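Local coordinates for uncharacterized protein (Kribbella flavida, PDB 4GB5) that is of unknown function but carries a SnoaL-like domain of the NTF2 clan, a fold that often encloses a ligand pocket, at residues Arg19-Ile23 / Arg35-Asp39; Arg114-Phe120 / Thr140-Asn146. One frame throughout, in Å; residues are numbered along the deposited sequence. Where two conformers were deposited one is given.

Contact 1: residues Arg19-Ile23 / Arg35-Asp39; sequences RYADI and RVHTD
V36 packs between R19, Y20 and I23, on one side of helix 6-25. Its CB already lies 3.9 Å from I23 CD1. CG1 stands anti to the backbone N (chi1 176°), which carries it toward the Y20 backbone; Y20 CA is 4.1 Å away. CG1 also sits over the centre of the neighbouring H37 ring, 3.7 Å above its plane. CG2, the other branch, reaches R19 CB at 3.5 Å and meets I23 CD1 as well. I23 and V36 thus meet tip to tip. R19 gives only the root of its side chain; its guanidinium turns to E15 in a salt bridge. H37 is the first residue to leave helical angles after helix 32-36, and its imidazole swings back toward Y20. The two rings meet rim to rim, with H37 NE2 3.6 Å from Y20 CD1 and the planes at 81°. Neither ring covers the face of the other. I23 CD1 comes within 4.0 Å of H37 CD2. ND1 of H37 bonds to the carbonyl of L134, which holds one edge of the ring to strand 131-145. An alanine at H37 would remove that bond and is likely to leave the Y20 rim and V36 CG1 facing a gap. The contact is buried and joins the C-terminal half of helix 6-25 to the turn from helix 32-36 into strand 37-38. Y61 of helix 58-69 packs against both rings, and V137 of strand 131-145 touches them too.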
loop_
_atom_site.group_PDB
_atom_site.type_symbol
_atom_site.label_atom_id
_atom_site.label_comp_id
_atom_site.label_asym_id
_atom_site.label_seq_id
_atom_site.Cartn_x
_atom_site.Cartn_y
_atom_site.Cartn_z
ATOM N N ARG A 19 11.988 -4.534 2.461
ATOM C CA ARG A 19 12.765 -5.715 2.778
ATOM C C ARG A 19 12.156 -6.494 3.949
ATOM O O ARG A 19 12.183 -7.741 3.970
ATOM C CB ARG A 19 14.215 -5.327 3.076
ATOM C CG ARG A 19 14.941 -4.634 1.926
ATOM C CD ARG A 19 16.445 -4.705 2.119
ATOM N NE ARG A 19 17.157 -4.938 0.863
ATOM C CZ ARG A 19 17.719 -3.989 0.125
ATOM N NH1 ARG A 19 18.345 -4.303 -0.994
ATOM N NH2 ARG A 19 17.662 -2.722 0.506
ATOM N N TYR A 20 11.602 -5.787 4.933
ATOM C CA TYR A 20 10.925 -6.440 6.047
ATOM C C TYR A 20 9.771 -7.288 5.554
ATOM O O TYR A 20 9.587 -8.448 5.957
ATOM C CB TYR A 20 10.415 -5.390 7.053
ATOM C CG TYR A 20 9.576 -5.974 8.198
ATOM C CD1 TYR A 20 10.152 -6.362 9.360
ATOM C CD2 TYR A 20 8.193 -6.142 8.075
ATOM C CE1 TYR A 20 9.427 -6.890 10.390
ATOM C CE2 TYR A 20 7.446 -6.660 9.096
ATOM C CZ TYR A 20 8.065 -7.033 10.258
ATOM O OH TYR A 20 7.324 -7.567 11.289
ATOM N N ALA A 21 8.967 -6.707 4.699
ATOM C CA ALA A 21 7.829 -7.441 4.104
ATOM C C ALA A 21 8.281 -8.604 3.274
ATOM O O ALA A 21 7.660 -9.661 3.294
ATOM C CB ALA A 21 6.944 -6.500 3.309
ATOM N N ASP A 22 9.421 -8.448 2.628
ATOM C CA ASP A 22 9.987 -9.542 1.853
ATOM C C ASP A 22 10.410 -10.744 2.717
ATOM O O ASP A 22 10.280 -11.867 2.275
ATOM C CB ASP A 22 11.231 -9.088 1.093
ATOM C CG ASP A 22 10.922 -8.170 -0.082
ATOM O OD1 ASP A 22 9.815 -8.321 -0.672
ATOM O OD2 ASP A 22 11.831 -7.366 -0.465
ATOM N N ILE A 23 10.911 -10.519 3.936
ATOM C CA ILE A 23 11.270 -11.641 4.821
ATOM C C ILE A 23 10.116 -12.602 4.914
ATOM O O ILE A 23 10.266 -13.811 4.665
ATOM C CB ILE A 23 11.672 -11.147 6.236
ATOM C CG1 ILE A 23 13.038 -10.475 6.165
ATOM C CG2 ILE A 23 11.760 -12.305 7.227
ATOM C CD1 ILE A 23 13.387 -9.636 7.382
ATOM N N ARG A 35 20.039 -8.385 6.991
ATOM C CA ARG A 35 20.068 -7.148 6.219
ATOM C C ARG A 35 19.037 -6.148 6.685
ATOM O O ARG A 35 19.080 -4.963 6.327
ATOM C CB ARG A 35 19.798 -7.477 4.757
ATOM C CG ARG A 35 20.862 -8.443 4.246
ATOM C CD ARG A 35 20.779 -8.664 2.757
ATOM N NE ARG A 35 21.731 -9.707 2.373
ATOM C CZ ARG A 35 23.018 -9.513 2.092
ATOM N NH1 ARG A 35 23.540 -8.295 2.111
ATOM N NH2 ARG A 35 23.783 -10.553 1.771
ATOM N N VAL A 36 18.043 -6.617 7.435
ATOM C CA VAL A 36 16.929 -5.764 7.887
ATOM C C VAL A 36 16.935 -5.356 9.352
ATOM O O VAL A 36 16.509 -4.264 9.696
ATOM C CB VAL A 36 15.589 -6.472 7.586
ATOM C CG1 VAL A 36 14.375 -5.757 8.092
ATOM C CG2 VAL A 36 15.466 -6.684 6.078
ATOM N N HIS A 37 17.395 -6.269 10.199
ATOM C CA HIS A 37 17.295 -6.134 11.661
ATOM C C HIS A 37 18.642 -6.102 12.362
ATOM O O HIS A 37 19.661 -6.627 11.871
ATOM C CB HIS A 37 16.508 -7.350 12.190
ATOM C CG HIS A 37 15.067 -7.362 11.762
ATOM N ND1 HIS A 37 14.181 -6.385 12.165
ATOM C CD2 HIS A 37 14.355 -8.230 11.007
ATOM C CE1 HIS A 37 12.998 -6.623 11.630
ATOM N NE2 HIS A 37 13.064 -7.745 10.940
ATOM N N THR A 38 18.635 -5.474 13.526
ATOM C CA THR A 38 19.742 -5.658 14.445
ATOM C C THR A 38 19.718 -7.038 15.135
ATOM O O THR A 38 18.728 -7.776 15.095
ATOM C CB THR A 38 19.704 -4.583 15.552
ATOM O OG1 THR A 38 18.462 -4.657 16.227
ATOM C CG2 THR A 38 19.849 -3.160 15.003
ATOM N N ASP A 39 20.842 -7.388 15.768
ATOM C CA ASP A 39 20.963 -8.609 16.563
ATOM C C ASP A 39 21.582 -8.174 17.874
ATOM O O ASP A 39 22.759 -7.841 17.897
ATOM C CB ASP A 39 21.882 -9.618 15.876
ATOM C CG ASP A 39 21.846 -10.987 16.522
ATOM O OD1 ASP A 39 21.137 -11.152 17.544
ATOM O OD2 ASP A 39 22.582 -11.889 16.039
#

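Contact 2: residues Arg114-Phe120 / Thr140-Asn146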
loop_
_atom_site.group_PDB
_atom_site.type_symbol
_atom_site.label_atom_id
_atom_site.label_comp_id
_atom_site.label_asym_id
_atom_site.label_seq_id
_atom_site.Cartn_x
_atom_site.Cartn_y
_atom_site.Cartn_z
ATOM N N ARG A 114 -8.369 -17.132 5.300
ATOM C CA ARG A 114 -7.465 -15.984 5.309
ATOM C C ARG A 114 -7.544 -15.228 6.618
ATOM O O ARG A 114 -8.612 -14.726 7.007
ATOM C CB ARG A 114 -7.737 -15.026 4.147
ATOM C CG ARG A 114 -6.711 -13.913 3.951
ATOM C CD ARG A 114 -7.055 -12.731 4.779
ATOM N NE ARG A 114 -8.120 -11.905 4.218
ATOM C CZ ARG A 114 -9.290 -11.616 4.783
ATOM N NH1 ARG A 114 -9.718 -12.215 5.893
ATOM N NH2 ARG A 114 -10.125 -10.778 4.160
ATOM N N TRP A 115 -6.416 -15.179 7.320
ATOM C CA TRP A 115 -6.272 -14.420 8.547
ATOM C C TRP A 115 -5.755 -13.040 8.151
ATOM O O TRP A 115 -4.678 -12.895 7.584
ATOM C CB TRP A 115 -5.251 -15.107 9.486
ATOM C CG TRP A 115 -4.900 -14.326 10.702
ATOM C CD1 TRP A 115 -5.728 -13.504 11.477
ATOM C CD2 TRP A 115 -3.614 -14.290 11.338
ATOM N NE1 TRP A 115 -5.001 -12.980 12.533
ATOM C CE2 TRP A 115 -3.707 -13.437 12.441
ATOM C CE3 TRP A 115 -2.382 -14.875 11.048
ATOM C CZ2 TRP A 115 -2.622 -13.188 13.270
ATOM C CZ3 TRP A 115 -1.322 -14.607 11.852
ATOM C CH2 TRP A 115 -1.449 -13.796 12.978
ATOM N N LEU A 116 -6.544 -12.033 8.487
ATOM C CA LEU A 116 -6.208 -10.635 8.205
ATOM C C LEU A 116 -5.885 -9.891 9.468
ATOM O O LEU A 116 -6.650 -9.953 10.438
ATOM C CB LEU A 116 -7.406 -9.924 7.539
ATOM C CG LEU A 116 -7.107 -8.492 7.090
ATOM C CD1 LEU A 116 -6.102 -8.406 5.990
ATOM C CD2 LEU A 116 -8.455 -7.858 6.688
ATOM N N VAL A 117 -4.743 -9.200 9.457
ATOM C CA VAL A 117 -4.413 -8.257 10.520
ATOM C C VAL A 117 -4.214 -6.909 9.886
ATOM O O VAL A 117 -3.407 -6.790 8.963
ATOM C CB VAL A 117 -3.104 -8.638 11.212
ATOM C CG1 VAL A 117 -2.737 -7.578 12.264
ATOM C CG2 VAL A 117 -3.252 -9.988 11.828
ATOM N N VAL A 118 -4.932 -5.892 10.374
ATOM C CA VAL A 118 -4.671 -4.509 9.986
ATOM C C VAL A 118 -4.273 -3.736 11.224
ATOM O O VAL A 118 -4.729 -4.042 12.326
ATOM C CB VAL A 118 -5.854 -3.823 9.271
ATOM C CG1 VAL A 118 -6.012 -4.356 7.813
ATOM C CG2 VAL A 118 -7.086 -3.968 10.039
ATOM N N GLY A 119 -3.468 -2.700 11.042
ATOM C CA GLY A 119 -3.056 -1.884 12.167
ATOM C C GLY A 119 -1.779 -1.169 11.806
ATOM O O GLY A 119 -1.632 -0.671 10.684
ATOM N N PHE A 120 -0.892 -1.069 12.792
ATOM C CA PHE A 120 0.244 -0.152 12.695
ATOM C C PHE A 120 1.518 -0.775 13.209
ATOM O O PHE A 120 1.509 -1.567 14.138
ATOM C CB PHE A 120 -0.040 1.089 13.523
ATOM C CG PHE A 120 -1.401 1.637 13.326
ATOM C CD1 PHE A 120 -2.458 1.240 14.129
ATOM C CD2 PHE A 120 -1.626 2.509 12.284
ATOM C CE1 PHE A 120 -3.739 1.701 13.912
ATOM C CE2 PHE A 120 -2.913 2.980 12.046
ATOM C CZ PHE A 120 -3.975 2.574 12.868
ATOM N N THR A 140 0.598 -3.011 16.489
ATOM C CA THR A 140 -0.673 -2.737 17.176
ATOM C C THR A 140 -1.812 -3.008 16.179
ATOM O O THR A 140 -1.937 -2.323 15.167
ATOM C CB THR A 140 -0.704 -1.286 17.664
ATOM O OG1 THR A 140 0.350 -1.034 18.604
ATOM C CG2 THR A 140 -2.034 -1.004 18.389
ATOM N N ALA A 141 -2.653 -4.002 16.446
ATOM C CA ALA A 141 -3.748 -4.324 15.547
ATOM C C ALA A 141 -4.959 -3.432 15.790
ATOM O O ALA A 141 -5.352 -3.246 16.957
ATOM C CB ALA A 141 -4.169 -5.762 15.707
ATOM N N SER A 142 -5.518 -2.873 14.728
ATOM C CA SER A 142 -6.782 -2.198 14.829
ATOM C C SER A 142 -7.951 -3.168 14.634
ATOM O O SER A 142 -9.030 -2.947 15.172
ATOM C CB SER A 142 -6.818 -1.072 13.805
ATOM O OG SER A 142 -6.657 -1.628 12.554
ATOM N N TYR A 143 -7.713 -4.250 13.895
ATOM C CA TYR A 143 -8.752 -5.197 13.546
ATOM C C TYR A 143 -8.092 -6.490 13.075
ATOM O O TYR A 143 -7.004 -6.474 12.502
ATOM C CB TYR A 143 -9.614 -4.620 12.414
ATOM C CG TYR A 143 -10.915 -5.320 12.214
ATOM C CD1 TYR A 143 -11.976 -5.069 13.074
ATOM C CD2 TYR A 143 -11.090 -6.184 11.178
ATOM C CE1 TYR A 143 -13.212 -5.694 12.900
ATOM C CE2 TYR A 143 -12.332 -6.847 11.005
ATOM C CZ TYR A 143 -13.357 -6.591 11.854
ATOM O OH TYR A 143 -14.587 -7.198 11.682
ATOM N N GLN A 144 -8.761 -7.611 13.338
ATOM C CA GLN A 144 -8.371 -8.877 12.761
ATOM C C GLN A 144 -9.589 -9.605 12.253
ATOM O O GLN A 144 -10.665 -9.537 12.856
ATOM C CB GLN A 144 -7.700 -9.776 13.785
ATOM C CG GLN A 144 -6.425 -9.217 14.419
ATOM C CD GLN A 144 -5.737 -10.245 15.284
ATOM O OE1 GLN A 144 -5.320 -11.314 14.814
ATOM N NE2 GLN A 144 -5.614 -9.931 16.555
ATOM N N GLU A 145 -9.405 -10.325 11.167
ATOM C CA GLU A 145 -10.419 -11.244 10.653
ATOM C C GLU A 145 -9.892 -12.669 10.669
ATOM O O GLU A 145 -8.780 -12.939 10.244
ATOM C CB GLU A 145 -10.796 -10.842 9.243
ATOM C CG GLU A 145 -12.168 -11.154 8.786
ATOM C CD GLU A 145 -12.462 -10.372 7.522
ATOM O OE1 GLU A 145 -12.046 -10.853 6.476
ATOM O OE2 GLU A 145 -13.112 -9.292 7.592
ATOM N N ASN A 146 -10.706 -13.572 11.195
ATOM C CA ASN A 146 -10.343 -14.980 11.267
ATOM C C ASN A 146 -9.087 -15.242 12.104
ATOM O O ASN A 146 -8.301 -16.112 11.778
ATOM C CB ASN A 146 -10.237 -15.617 9.879
ATOM C CG ASN A 146 -11.504 -15.439 9.066
ATOM O OD1 ASN A 146 -12.613 -15.609 9.595
ATOM N ND2 ASN A 146 -11.372 -15.053 7.806
#
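L116 and E145 form an antiparallel hydrogen-bonded pair in the hairpin of strands 114-128 and 131-145. Strand 114-120 and the short strand 143-145 run at 173°, with axes 4.7 Å apart. The register slips by one after V118, where S142 and Y143 both face V118 in a classic beta bulge. V118 O takes a bond from S142 N at 2.8 Å and a weak one from Y143 N. Beyond the bulge G119 pairs with A141. Any side chain at G119 would clash with T140 O and A141 CA, and its backbone angles also call for glycine. F120 and T140 then exchange two backbone bonds.

On the face of L116 and V118, V118 CG2 packs 3.5 Å from Y143 CB. R114 lays its guanidinium over L116 CB and grips E145 OE1 end-on, with NH1 and NH2 both on that one oxygen. Bends at chi2 and chi3 (-87° and -78°) fold the arginine back to it. The second carboxylate oxygen, OE2, makes a weak bond to W102 of the third subunit, whose ring also stacks on Y143. On the other face W115 and Q144 lie side by side. Their bond runs from W115 NE1 to Q144 OE1, 2.8 Å long; Q144 OE1 lies in the indole plane and NE1 in the carbonyl plane, although the two groups are turned well away from coplanar.

Overall arrangement
Contact 1 and contact 2 lie on opposite sides of the chain's centre. Their own centres are 21 Å apart and their nearest atoms about 9 Å, so they do not touch. Strand 131-145 relates the two: its L134 and V137 meet residues of 35-39 and 19-23, while its later part forms 140-146. Each contact also faces another copy of the protein. D22 in 19-23 bonds to H94 of the second subunit, whereas the third subunit packs on contact 2. No active site is established. A phosphate about 3 Å from the side chain of R114 and a triethylene glycol about 3 Å from the side chain of T140 probably come from the crystallisation liquor.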